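Local coordinates for protein putative glucoamylase (Bacteroides uniformis, PDB 4GL3) that is probably a glucoamylase-like glycoside hydrolase that cleaves glucosidic bonds, though its substrate is not established, at residues G121-E126 with M174-S179; L135-Y140 with G153-L158; T304-D309 with K362-L367; M257-R262 with K398-H403. All blocks are in the same frame, centred on the assembly; numbering follows the deposited sequence.

Contact 1 (G121-E126 with M174-S179); sequences GADIVE and MYWHWS
Trp-176 and Asp-123 both turn CG anti to their own backbone N, at chi1 -165° in the tryptophan, and the two side chains lie alongside each other, pointing the same way. The carboxylate plane stands 71° from the indole plane. NE1 of Trp-176 gives OD2 of Asp-123 a weak hydrogen bond of 3.2 Å. OD1 of Asp-123 accepts from the backbone N of Glu-126 at 2.9 Å, from above the carboxylate plane, and weakly from the N of Val-125. Asp-123 is therefore the N-cap of helix 124-140. The indole is also held over one face. CG2 of Val-125 sits 3.5 Å from the centroid of the five-membered ring of Trp-176, close to the ring normal, as a CH-pi contact.

The backbones form a short antiparallel ladder that leads straight into the helix. Ala-122 and Trp-178 are a hydrogen-bonded pair, joined by two weak bonds. Asp-123 and His-177 are the adjacent non-hydrogen-bonded pair, with both side chains on one face. Past the ladder, Ile-124 N meets Trp-176 O at 2.9 Å in a nearly straight bond of 171°. The family belongs to the six-hairpin clan of helical barrels, and this ladder joins the residues leading into helix 124-140 to strand 177-178, after helix 146-161.

CD1 of Ile-124 comes to 3.2 Å from Tyr-175 O. It also touches CE of Met-174, a selenomethionine, at 4.0 Å. NE2 of His-177 hydrogen-bonds a glycerol and OE2 of Glu-126 a Tris molecule. Both are probably from the crystallisation liquor, but they are consistent with a pocket here.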
loop_
_atom_site.group_PDB
_atom_site.type_symbol
_atom_site.label_atom_id
_atom_site.label_comp_id
_atom_site.label_asym_id
_atom_site.label_seq_id
_atom_site.Cartn_x
_atom_site.Cartn_y
_atom_site.Cartn_z
ATOM N N GLY A 121 -9.494 18.107 3.144
ATOM C CA GLY A 121 -9.849 17.578 4.444
ATOM C C GLY A 121 -9.397 16.139 4.599
ATOM O O GLY A 121 -8.321 15.781 4.172
ATOM N N ALA A 122 -10.261 15.325 5.196
ATOM C CA ALA A 122 -10.013 13.917 5.392
ATOM C C ALA A 122 -9.908 13.184 4.037
ATOM O O ALA A 122 -10.656 13.474 3.078
ATOM C CB ALA A 122 -11.115 13.265 6.253
ATOM N N ASP A 123 -8.954 12.249 4.007
ATOM C CA ASP A 123 -8.854 11.195 2.975
ATOM C C ASP A 123 -8.822 9.872 3.708
ATOM O O ASP A 123 -7.815 9.527 4.418
ATOM C CB ASP A 123 -7.604 11.390 2.117
ATOM C CG ASP A 123 -7.463 10.346 1.029
ATOM O OD1 ASP A 123 -7.797 9.150 1.291
ATOM O OD2 ASP A 123 -7.101 10.738 -0.095
ATOM N N ILE A 124 -9.929 9.131 3.661
ATOM C CA ILE A 124 -9.992 7.954 4.506
ATOM C C ILE A 124 -9.275 6.740 3.942
ATOM O O ILE A 124 -9.032 5.768 4.699
ATOM C CB ILE A 124 -11.418 7.553 4.970
ATOM C CG1 ILE A 124 -12.255 6.956 3.841
ATOM C CG2 ILE A 124 -12.120 8.764 5.597
ATOM C CD1 ILE A 124 -13.557 6.350 4.415
ATOM N N VAL A 125 -8.964 6.756 2.641
ATOM C CA VAL A 125 -8.199 5.649 2.044
ATOM C C VAL A 125 -6.752 5.799 2.527
ATOM O O VAL A 125 -6.166 4.865 3.058
ATOM C CB VAL A 125 -8.288 5.623 0.500
ATOM C CG1 VAL A 125 -7.301 4.570 -0.049
ATOM C CG2 VAL A 125 -9.753 5.361 0.047
ATOM N N GLU A 126 -6.207 7.005 2.425
ATOM C CA GLU A 126 -4.846 7.256 2.922
ATOM C C GLU A 126 -4.807 6.981 4.431
ATOM O O GLU A 126 -3.863 6.379 4.975
ATOM C CB GLU A 126 -4.427 8.693 2.635
ATOM C CG GLU A 126 -4.416 9.033 1.157
ATOM C CD GLU A 126 -3.247 8.429 0.408
ATOM O OE1 GLU A 126 -2.146 8.364 1.025
ATOM O OE2 GLU A 126 -3.436 8.069 -0.777
HETATM N N MSE A 174 -19.301 3.676 1.566
HETATM C CA MSE A 174 -18.359 4.618 2.221
HETATM C C MSE A 174 -17.827 5.589 1.186
HETATM O O MSE A 174 -17.715 5.231 0.013
HETATM C CB MSE A 174 -17.184 3.890 2.917
HETATM C CG MSE A 174 -17.632 2.973 4.040
HETATM SE SE MSE A 174 -16.165 1.902 4.736
HETATM C CE MSE A 174 -15.487 3.222 6.009
ATOM N N TYR A 175 -17.604 6.837 1.631
ATOM C CA TYR A 175 -17.112 7.920 0.824
ATOM C C TYR A 175 -15.645 8.159 1.167
ATOM O O TYR A 175 -15.239 8.045 2.327
ATOM C CB TYR A 175 -17.971 9.208 1.042
ATOM C CG TYR A 175 -19.318 9.080 0.381
ATOM C CD1 TYR A 175 -20.379 8.412 1.034
ATOM C CD2 TYR A 175 -19.535 9.570 -0.911
ATOM C CE1 TYR A 175 -21.607 8.252 0.424
ATOM C CE2 TYR A 175 -20.753 9.392 -1.552
ATOM C CZ TYR A 175 -21.798 8.743 -0.889
ATOM O OH TYR A 175 -23.000 8.552 -1.519
ATOM N N TRP A 176 -14.895 8.531 0.133
ATOM C CA TRP A 176 -13.435 8.654 0.149
ATOM C C TRP A 176 -12.974 9.891 0.967
ATOM O O TRP A 176 -11.989 9.790 1.673
ATOM C CB TRP A 176 -12.900 8.708 -1.288
ATOM C CG TRP A 176 -11.424 8.480 -1.522
ATOM C CD1 TRP A 176 -10.346 9.142 -0.944
ATOM C CD2 TRP A 176 -10.865 7.552 -2.437
ATOM N NE1 TRP A 176 -9.175 8.663 -1.447
ATOM C CE2 TRP A 176 -9.455 7.678 -2.357
ATOM C CE3 TRP A 176 -11.413 6.644 -3.321
ATOM C CZ2 TRP A 176 -8.583 6.881 -3.105
ATOM C CZ3 TRP A 176 -10.542 5.849 -4.101
ATOM C CH2 TRP A 176 -9.147 5.980 -3.979
ATOM N N HIS A 177 -13.702 11.008 0.873
ATOM C CA HIS A 177 -13.270 12.288 1.390
ATOM C C HIS A 177 -14.390 12.951 2.215
ATOM O O HIS A 177 -15.600 12.641 2.085
ATOM C CB HIS A 177 -12.913 13.276 0.284
ATOM C CG HIS A 177 -12.144 12.701 -0.864
ATOM N ND1 HIS A 177 -12.765 12.110 -1.948
ATOM C CD2 HIS A 177 -10.810 12.733 -1.151
ATOM C CE1 HIS A 177 -11.834 11.770 -2.833
ATOM N NE2 HIS A 177 -10.639 12.124 -2.364
ATOM N N TRP A 178 -13.951 13.875 3.066
ATOM C CA TRP A 178 -14.820 14.898 3.676
ATOM C C TRP A 178 -13.991 16.125 4.007
ATOM O O TRP A 178 -12.816 16.016 4.415
ATOM C CB TRP A 178 -15.503 14.415 4.957
ATOM C CG TRP A 178 -16.351 15.464 5.558
ATOM C CD1 TRP A 178 -17.648 15.745 5.219
ATOM C CD2 TRP A 178 -15.993 16.416 6.592
ATOM N NE1 TRP A 178 -18.099 16.792 5.951
ATOM C CE2 TRP A 178 -17.121 17.211 6.819
ATOM C CE3 TRP A 178 -14.847 16.647 7.335
ATOM C CZ2 TRP A 178 -17.135 18.284 7.774
ATOM C CZ3 TRP A 178 -14.842 17.709 8.287
ATOM C CH2 TRP A 178 -15.997 18.524 8.464
ATOM N N SER A 179 -14.605 17.291 3.812
ATOM C CA SER A 179 -13.937 18.566 3.989
ATOM C C SER A 179 -14.741 19.559 4.823
ATOM O O SER A 179 -15.945 19.659 4.670
ATOM C CB SER A 179 -13.679 19.203 2.617
ATOM O OG SER A 179 -13.270 20.557 2.770
#

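Contact 2 (L135-Y140 with G153-L158); sequences LAAHQY and GIINNL
His-138 and Ile-155 bring two helical segments together with their CA atoms 6.5 Å apart. The axes of 135-140 and 153-158 approach to 9.6 Å, and their N-to-C directions are 145° apart, so the helices run roughly antiparallel. Helices 124-140 and 146-161 follow each other in the chain and form a helical hairpin. Such hairpins build the barrel of the six-hairpin clan to which this family belongs.

Ile-155 carries the contact. Its CG2 is anti to the backbone N and reaches CB of His-138 at 3.9 Å. The other branch ends in CD1, which meets CB of Ala-137 at 4.0 Å and also comes close to the backbone N of His-138. CD2 of Leu-135 lies more distantly alongside CG2 of Ile-155, at 4.4 Å. The same isoleucine packs on Leu-134 of the facing helix. Ala-137 also touches Val-61 and Ile-65 of helix 54-69, which packs on helix 124-140.

His-138 holds CG anti to its backbone N (chi1 -174°), and its ring crosses the isoleucine at a slant. A bond to the next residue fixes the ring's rotation. ND1 of His-138 donates to OE1 of Gln-139 at 2.9 Å, with an N-H...O angle of 160°. The acceptor lies in the imidazole plane, and the donor lies in the amide carbonyl plane. The other ring nitrogen, NE2 of His-138, comes to 4.3 Å from CB of Asn-156.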
loop_
_atom_site.group_PDB
_atom_site.type_symbol
_atom_site.label_atom_id
_atom_site.label_comp_id
_atom_site.label_asym_id
_atom_site.label_seq_id
_atom_site.Cartn_x
_atom_site.Cartn_y
_atom_site.Cartn_z
ATOM N N LEU A 135 -1.783 -0.527 13.204
ATOM C CA LEU A 135 -2.290 -1.685 13.962
ATOM C C LEU A 135 -1.234 -2.827 14.017
ATOM O O LEU A 135 -1.113 -3.489 15.042
ATOM C CB LEU A 135 -3.665 -2.151 13.474
ATOM C CG LEU A 135 -4.839 -1.192 13.698
ATOM C CD1 LEU A 135 -6.120 -1.903 13.269
ATOM C CD2 LEU A 135 -4.967 -0.737 15.141
ATOM N N ALA A 136 -0.474 -3.011 12.932
ATOM C CA ALA A 136 0.697 -3.885 12.920
ATOM C C ALA A 136 1.687 -3.423 13.982
ATOM O O ALA A 136 2.157 -4.230 14.785
ATOM C CB ALA A 136 1.359 -3.933 11.531
ATOM N N ALA A 137 1.990 -2.131 14.029
ATOM C CA ALA A 137 2.948 -1.616 15.040
ATOM C C ALA A 137 2.449 -1.845 16.469
ATOM O O ALA A 137 3.216 -2.238 17.339
ATOM C CB ALA A 137 3.264 -0.137 14.788
ATOM N N HIS A 138 1.152 -1.632 16.711
ATOM C CA HIS A 138 0.536 -1.947 18.014
ATOM C C HIS A 138 0.800 -3.403 18.455
ATOM O O HIS A 138 1.042 -3.670 19.604
ATOM C CB HIS A 138 -0.998 -1.677 17.985
ATOM C CG HIS A 138 -1.664 -1.831 19.314
ATOM N ND1 HIS A 138 -2.108 -3.052 19.785
ATOM C CD2 HIS A 138 -1.969 -0.922 20.275
ATOM C CE1 HIS A 138 -2.621 -2.896 20.998
ATOM N NE2 HIS A 138 -2.551 -1.614 21.324
ATOM N N GLN A 139 0.756 -4.322 17.516
ATOM C CA GLN A 139 0.959 -5.731 17.795
ATOM C C GLN A 139 2.420 -6.119 17.851
ATOM O O GLN A 139 2.733 -7.213 18.326
ATOM C CB GLN A 139 0.228 -6.593 16.744
ATOM C CG GLN A 139 -1.277 -6.342 16.748
ATOM C CD GLN A 139 -1.934 -6.684 18.079
ATOM O OE1 GLN A 139 -2.249 -5.795 18.887
ATOM N NE2 GLN A 139 -2.090 -7.983 18.343
ATOM N N TYR A 140 3.321 -5.249 17.389
ATOM C CA TYR A 140 4.774 -5.561 17.410
ATOM C C TYR A 140 5.491 -5.003 18.641
ATOM O O TYR A 140 6.300 -5.690 19.262
ATOM C CB TYR A 140 5.452 -4.955 16.176
ATOM C CG TYR A 140 6.950 -5.232 16.104
ATOM C CD1 TYR A 140 7.434 -6.498 15.751
ATOM C CD2 TYR A 140 7.875 -4.234 16.377
ATOM C CE1 TYR A 140 8.795 -6.752 15.665
ATOM C CE2 TYR A 140 9.235 -4.484 16.311
ATOM C CZ TYR A 140 9.681 -5.743 15.944
ATOM O OH TYR A 140 10.995 -5.972 15.898
ATOM N N GLY A 153 -0.405 2.864 23.615
ATOM C CA GLY A 153 -1.465 3.749 24.153
ATOM C C GLY A 153 -1.920 4.781 23.147
ATOM O O GLY A 153 -3.138 4.999 22.950
ATOM N N ILE A 154 -0.944 5.413 22.487
ATOM C CA ILE A 154 -1.258 6.426 21.520
ATOM C C ILE A 154 -1.965 5.787 20.352
ATOM O O ILE A 154 -2.971 6.307 19.891
ATOM C CB ILE A 154 -0.026 7.233 21.013
ATOM C CG1 ILE A 154 0.515 8.159 22.142
ATOM C CG2 ILE A 154 -0.405 8.050 19.756
ATOM C CD1 ILE A 154 1.865 8.840 21.847
ATOM N N ILE A 155 -1.459 4.654 19.856
ATOM C CA ILE A 155 -2.067 4.016 18.672
ATOM C C ILE A 155 -3.501 3.586 19.023
ATOM O O ILE A 155 -4.394 3.768 18.236
ATOM C CB ILE A 155 -1.251 2.800 18.154
ATOM C CG1 ILE A 155 0.041 3.283 17.462
ATOM C CG2 ILE A 155 -2.096 1.941 17.224
ATOM C CD1 ILE A 155 1.043 2.206 17.088
ATOM N N ASN A 156 -3.708 3.025 20.217
ATOM C CA ASN A 156 -5.038 2.536 20.538
ATOM C C ASN A 156 -6.040 3.703 20.574
ATOM O O ASN A 156 -7.146 3.558 20.128
ATOM C CB ASN A 156 -5.082 1.798 21.866
ATOM C CG ASN A 156 -6.384 0.995 22.023
ATOM O OD1 ASN A 156 -6.721 0.110 21.207
ATOM N ND2 ASN A 156 -7.107 1.316 23.028
ATOM N N ASN A 157 -5.623 4.843 21.132
ATOM C CA ASN A 157 -6.462 6.033 21.162
ATOM C C ASN A 157 -6.765 6.595 19.761
ATOM O O ASN A 157 -7.920 6.931 19.447
ATOM C CB ASN A 157 -5.813 7.090 22.059
ATOM C CG ASN A 157 -6.635 8.334 22.166
ATOM O OD1 ASN A 157 -6.296 9.349 21.553
ATOM N ND2 ASN A 157 -7.742 8.259 22.897
ATOM N N LEU A 158 -5.752 6.682 18.902
ATOM C CA LEU A 158 -5.965 7.043 17.487
ATOM C C LEU A 158 -6.938 6.099 16.813
ATOM O O LEU A 158 -7.891 6.522 16.112
ATOM C CB LEU A 158 -4.643 7.057 16.703
ATOM C CG LEU A 158 -3.693 8.203 16.996
ATOM C CD1 LEU A 158 -2.413 8.002 16.188
ATOM C CD2 LEU A 158 -4.348 9.534 16.652
#

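Contact 3 (T304-D309 with K362-L367); sequences TASDGD and KDAFNL
Ser-306 to Asp-309 and Asp-363 to Asn-366 run in roughly the same direction, 41° apart, with the CA atoms of Asp-307 and Ala-364 at 6.3 Å. Both hydrogen bonds between the segments use a side chain.

At one end Asp-363 reaches across. Its CG is anti to its backbone N (chi1 -162°), and OD2 accepts from the backbone N of Asp-307 at 2.9 Å. The donor meets this oxygen nearly along its C-O direction. CB of Ser-306 lies beside the same OD2 at 3.3 Å. The carboxylates of Asp-307 and Asp-363 cross at about a right angle, and their OD2 atoms are 4.3 Å apart. Asp-307 OD2 is paired with Arg-44 in a salt bridge and with Ser-375 OG, which would offset the like charge.

In the middle, CB of Ala-364 presses against the backbone O of Asp-307 at 3.3 Å. That O also accepts from OG of Ser-306, 2.8 Å away. The serine hydroxyl has Thr-325 OG1 as a further partner.

At the other end, ND2 of Asn-366 donates to OD1 of Asp-309 at 3.0 Å. The nitrogen comes from above the carboxylate plane, and the two flat groups stand 83° apart. OD1 of Asn-366 accepts from Glu-369 N, so both ends of the amide are used.

Each segment contributes to a separate small antiparallel pair: a weakly bonded strand about 305-306, paired with 313-314, and strand 365-366 with 371-372. The contact thus joins two irregular connections between helices, each carrying a short antiparallel strand pair.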
loop_
_atom_site.group_PDB
_atom_site.type_symbol
_atom_site.label_atom_id
_atom_site.label_comp_id
_atom_site.label_asym_id
_atom_site.label_seq_id
_atom_site.Cartn_x
_atom_site.Cartn_y
_atom_site.Cartn_z
ATOM N N THR A 304 1.679 -0.720 -13.478
ATOM C CA THR A 304 0.926 -0.083 -12.416
ATOM C C THR A 304 1.094 1.457 -12.502
ATOM O O THR A 304 1.877 1.974 -13.314
ATOM C CB THR A 304 1.380 -0.618 -11.061
ATOM O OG1 THR A 304 0.436 -0.257 -10.061
ATOM C CG2 THR A 304 2.792 -0.086 -10.656
ATOM N N ALA A 305 0.352 2.172 -11.663
ATOM C CA ALA A 305 0.445 3.635 -11.573
ATOM C C ALA A 305 1.843 4.078 -11.156
ATOM O O ALA A 305 2.404 3.566 -10.165
ATOM C CB ALA A 305 -0.610 4.219 -10.593
ATOM N N SER A 306 2.373 5.060 -11.870
ATOM C CA SER A 306 3.681 5.602 -11.543
ATOM C C SER A 306 4.001 6.826 -12.390
ATOM O O SER A 306 3.248 7.163 -13.309
ATOM C CB SER A 306 4.732 4.514 -11.819
ATOM O OG SER A 306 4.891 4.280 -13.200
ATOM N N ASP A 307 5.177 7.421 -12.151
ATOM C CA ASP A 307 5.739 8.387 -13.079
ATOM C C ASP A 307 5.954 7.727 -14.450
ATOM O O ASP A 307 6.006 6.485 -14.582
ATOM C CB ASP A 307 7.062 8.964 -12.546
ATOM C CG ASP A 307 6.875 10.000 -11.431
ATOM O OD1 ASP A 307 5.725 10.383 -11.093
ATOM O OD2 ASP A 307 7.913 10.455 -10.900
ATOM N N GLY A 308 6.064 8.577 -15.468
ATOM C CA GLY A 308 6.202 8.153 -16.832
ATOM C C GLY A 308 6.891 9.212 -17.659
ATOM O O GLY A 308 6.933 10.371 -17.276
ATOM N N ASP A 309 7.417 8.814 -18.801
ATOM C CA ASP A 309 8.094 9.753 -19.678
ATOM C C ASP A 309 7.188 10.903 -20.153
ATOM O O ASP A 309 7.688 11.970 -20.439
ATOM C CB ASP A 309 8.739 9.046 -20.865
ATOM C CG ASP A 309 7.746 8.178 -21.662
ATOM O OD1 ASP A 309 7.135 7.250 -21.086
ATOM O OD2 ASP A 309 7.613 8.409 -22.876
ATOM N N LYS A 362 14.592 3.106 -9.052
ATOM C CA LYS A 362 13.864 4.302 -9.380
ATOM C C LYS A 362 12.449 3.918 -9.874
ATOM O O LYS A 362 12.120 2.728 -10.114
ATOM C CB LYS A 362 14.639 5.112 -10.415
ATOM C CG LYS A 362 15.898 5.759 -9.857
ATOM C CD LYS A 362 16.873 6.001 -11.018
ATOM C CE LYS A 362 18.243 6.415 -10.559
ATOM N NZ LYS A 362 19.018 6.716 -11.774
ATOM N N ASP A 363 11.588 4.915 -9.969
ATOM C CA ASP A 363 10.158 4.650 -9.996
ATOM C C ASP A 363 9.642 3.855 -11.179
ATOM O O ASP A 363 8.688 3.090 -11.026
ATOM C CB ASP A 363 9.390 5.947 -9.958
ATOM C CG ASP A 363 7.949 5.739 -9.558
ATOM O OD1 ASP A 363 7.697 5.059 -8.515
ATOM O OD2 ASP A 363 7.075 6.299 -10.252
ATOM N N ALA A 364 10.232 4.083 -12.348
ATOM C CA ALA A 364 9.721 3.551 -13.603
ATOM C C ALA A 364 10.724 3.802 -14.712
ATOM O O ALA A 364 11.663 4.619 -14.578
ATOM C CB ALA A 364 8.356 4.180 -13.967
ATOM N N PHE A 365 10.508 3.113 -15.815
ATOM C CA PHE A 365 11.328 3.275 -17.008
ATOM C C PHE A 365 10.547 2.913 -18.260
ATOM O O PHE A 365 9.532 2.196 -18.217
ATOM C CB PHE A 365 12.655 2.454 -16.956
ATOM C CG PHE A 365 12.446 0.956 -16.903
ATOM C CD1 PHE A 365 12.196 0.309 -15.688
ATOM C CD2 PHE A 365 12.476 0.192 -18.068
ATOM C CE1 PHE A 365 12.003 -1.066 -15.648
ATOM C CE2 PHE A 365 12.248 -1.162 -18.024
ATOM C CZ PHE A 365 11.998 -1.796 -16.820
ATOM N N ASN A 366 11.035 3.436 -19.375
ATOM C CA ASN A 366 10.469 3.194 -20.704
ATOM C C ASN A 366 11.611 2.928 -21.665
ATOM O O ASN A 366 12.266 3.868 -22.138
ATOM C CB ASN A 366 9.653 4.401 -21.163
ATOM C CG ASN A 366 8.993 4.197 -22.526
ATOM O OD1 ASN A 366 9.537 3.526 -23.421
ATOM N ND2 ASN A 366 7.804 4.779 -22.689
ATOM N N LEU A 367 11.887 1.659 -21.953
ATOM C CA LEU A 367 13.013 1.324 -22.833
ATOM C C LEU A 367 12.788 1.795 -24.279
ATOM O O LEU A 367 13.759 2.089 -24.978
ATOM C CB LEU A 367 13.315 -0.182 -22.790
ATOM C CG LEU A 367 13.830 -0.730 -21.460
ATOM C CD1 LEU A 367 14.230 -2.192 -21.618
ATOM C CD2 LEU A 367 14.996 0.101 -20.940
#

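Contact 4 (M257-R262 with K398-H403); sequences MGLDPR and KLFMSH
Gly-258 packs its backbone against Phe-400, with the two CA atoms 5.0 Å apart. The phenylalanine holds CG anti to its backbone N (chi1 -179°), which sends the ring toward the glycine. CD2 of Phe-400 lies 3.3 Å from the carbonyl carbon of Gly-258. Having no side chain, the glycine lets its main chain come this near. Its O also touches CG of Met-401 at 3.7 Å.

Leu-259 continues along the same ring, with its backbone N 3.5 Å from CD2 of Phe-400. Its CD1 meets SE of Met-401 at 3.8 Å. Met-401 is a selenomethionine, and its chain is bent at chi2 and chi3, so SE folds back towards 257-262.

Asp-260 follows. Its backbone N is close to the same SE, and its CB rests on CG of Met-401 at 3.9 Å. The carboxylate turns to its own segment. OD1 accepts from the backbone N of Arg-262, which closes an Asx turn over Pro-261. The same OD1 takes NE of Arg-262 with its syn lone pair at 3.0 Å. NH2 of Arg-262 completes a side-on salt bridge to OD2 of Asp-260 at 2.8 Å. OD2 also hydrogen-bonds Tyr-419 OH. The two side-on bonds hold the carboxylate and the guanidinium nearly in one plane, while the backbone N of Arg-262 comes from above it.

The loop is wedged between helices. Leu-259 and Phe-400 both pack on Ile-198 of helix 197-205. Glu-132 of helix 124-140 accepts from Gly-258 N, and Trp-397 of helix 395-401 lies against Asp-260, Pro-261 and Arg-262.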
loop_
_atom_site.group_PDB
_atom_site.type_symbol
_atom_site.label_atom_id
_atom_site.label_comp_id
_atom_site.label_asym_id
_atom_site.label_seq_id
_atom_site.Cartn_x
_atom_site.Cartn_y
_atom_site.Cartn_z
HETATM N N MSE A 257 -0.869 -5.611 2.593
HETATM C CA MSE A 257 0.385 -5.437 3.303
HETATM C C MSE A 257 0.244 -6.037 4.711
HETATM O O MSE A 257 1.094 -6.788 5.189
HETATM C CB MSE A 257 0.677 -3.936 3.379
HETATM C CG MSE A 257 2.058 -3.646 3.093
HETATM SE SE MSE A 257 2.439 -3.035 1.299
HETATM C CE MSE A 257 3.586 -1.622 2.085
ATOM N N GLY A 258 -0.879 -5.714 5.364
ATOM C CA GLY A 258 -1.229 -6.339 6.669
ATOM C C GLY A 258 -2.262 -7.465 6.558
ATOM O O GLY A 258 -2.162 -8.511 7.211
ATOM N N LEU A 259 -3.273 -7.239 5.737
ATOM C CA LEU A 259 -4.297 -8.234 5.460
ATOM C C LEU A 259 -3.671 -9.342 4.580
ATOM O O LEU A 259 -3.286 -9.110 3.422
ATOM C CB LEU A 259 -5.474 -7.541 4.773
ATOM C CG LEU A 259 -6.754 -8.268 4.497
ATOM C CD1 LEU A 259 -7.397 -8.687 5.805
ATOM C CD2 LEU A 259 -7.712 -7.341 3.730
ATOM N N ASP A 260 -3.520 -10.525 5.162
ATOM C CA ASP A 260 -2.965 -11.672 4.477
ATOM C C ASP A 260 -4.044 -12.320 3.594
ATOM O O ASP A 260 -4.996 -12.911 4.105
ATOM C CB ASP A 260 -2.445 -12.685 5.531
ATOM C CG ASP A 260 -1.608 -13.823 4.944
ATOM O OD1 ASP A 260 -1.596 -14.048 3.718
ATOM O OD2 ASP A 260 -0.959 -14.521 5.761
ATOM N N PRO A 261 -3.864 -12.285 2.261
ATOM C CA PRO A 261 -4.840 -12.920 1.361
ATOM C C PRO A 261 -4.763 -14.423 1.249
ATOM O O PRO A 261 -5.693 -15.021 0.664
ATOM C CB PRO A 261 -4.528 -12.292 0.001
ATOM C CG PRO A 261 -3.072 -12.045 0.057
ATOM C CD PRO A 261 -2.722 -11.738 1.512
ATOM N N ARG A 262 -3.724 -15.051 1.819
ATOM C CA ARG A 262 -3.586 -16.496 1.736
ATOM C C ARG A 262 -4.648 -17.212 2.602
ATOM O O ARG A 262 -4.745 -16.988 3.812
ATOM C CB ARG A 262 -2.164 -16.909 2.144
ATOM C CG ARG A 262 -1.083 -16.284 1.245
ATOM C CD ARG A 262 0.325 -16.595 1.739
ATOM N NE ARG A 262 0.437 -16.103 3.113
ATOM C CZ ARG A 262 1.322 -16.529 4.006
ATOM N NH1 ARG A 262 2.232 -17.432 3.692
ATOM N NH2 ARG A 262 1.323 -16.024 5.225
ATOM N N LYS A 398 1.450 -11.478 9.864
ATOM C CA LYS A 398 1.189 -12.060 11.191
ATOM C C LYS A 398 0.816 -11.001 12.223
ATOM O O LYS A 398 -0.064 -11.224 13.035
ATOM C CB LYS A 398 2.368 -12.884 11.703
ATOM C CG LYS A 398 2.601 -14.172 10.927
ATOM C CD LYS A 398 3.790 -14.967 11.513
ATOM C CE LYS A 398 4.658 -15.603 10.438
ATOM N NZ LYS A 398 3.997 -16.745 9.745
ATOM N N LEU A 399 1.484 -9.857 12.196
ATOM C CA LEU A 399 1.208 -8.812 13.176
ATOM C C LEU A 399 -0.231 -8.283 13.010
ATOM O O LEU A 399 -1.018 -8.253 13.971
ATOM C CB LEU A 399 2.248 -7.677 13.041
ATOM C CG LEU A 399 3.658 -8.069 13.463
ATOM C CD1 LEU A 399 4.651 -7.082 12.896
ATOM C CD2 LEU A 399 3.778 -8.228 14.986
ATOM N N PHE A 400 -0.561 -7.849 11.792
ATOM C CA PHE A 400 -1.849 -7.225 11.520
ATOM C C PHE A 400 -2.997 -8.209 11.785
ATOM O O PHE A 400 -3.971 -7.852 12.432
ATOM C CB PHE A 400 -1.900 -6.689 10.095
ATOM C CG PHE A 400 -3.189 -6.000 9.747
ATOM C CD1 PHE A 400 -3.368 -4.647 10.050
ATOM C CD2 PHE A 400 -4.206 -6.673 9.076
ATOM C CE1 PHE A 400 -4.542 -4.006 9.732
ATOM C CE2 PHE A 400 -5.385 -6.009 8.747
ATOM C CZ PHE A 400 -5.556 -4.691 9.094
HETATM N N MSE A 401 -2.876 -9.445 11.286
HETATM C CA MSE A 401 -3.954 -10.418 11.401
HETATM C C MSE A 401 -4.142 -10.862 12.865
HETATM O O MSE A 401 -5.195 -11.424 13.213
HETATM C CB MSE A 401 -3.688 -11.637 10.523
HETATM C CG MSE A 401 -3.651 -11.348 9.042
HETATM SE SE MSE A 401 -5.344 -10.694 8.341
HETATM C CE MSE A 401 -6.266 -12.353 8.056
ATOM N N SER A 402 -3.141 -10.610 13.723
ATOM C CA SER A 402 -3.271 -10.905 15.141
ATOM C C SER A 402 -4.117 -9.889 15.897
ATOM O O SER A 402 -4.429 -10.125 17.050
ATOM C CB SER A 402 -1.892 -11.008 15.851
ATOM O OG SER A 402 -1.376 -9.687 16.108
ATOM N N HIS A 403 -4.426 -8.737 15.323
ATOM C CA HIS A 403 -5.146 -7.718 16.082
ATOM C C HIS A 403 -6.614 -8.146 16.336
ATOM O O HIS A 403 -7.334 -8.447 15.401
ATOM C CB HIS A 403 -5.123 -6.385 15.347
ATOM C CG HIS A 403 -5.510 -5.227 16.216
ATOM N ND1 HIS A 403 -6.815 -4.981 16.601
ATOM C CD2 HIS A 403 -4.759 -4.252 16.785
ATOM C CE1 HIS A 403 -6.847 -3.901 17.365
ATOM N NE2 HIS A 403 -5.614 -3.440 17.492
#

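From the N terminus, 121-126 opens the first loop, and contact 1 closes it at 174-179. Contact 2 lies within that loop and pairs the later part of helix 124-140 with helix 146-161. The chain then reaches 257-262, which pairs with 398-403 to close contact 4. Contact 3, between 304-309 and 362-367, falls wholly inside this longer loop. No two loops cross. Contacts 2 and 4 touch, with a probable hydrogen bond from Gln-139 NE2 to Ser-402 OG, so the early hairpin is tied to the C-terminal helices. Contact 3 sits on the other side of the chain's centre from both, about 29 Å from contact 4 between centres.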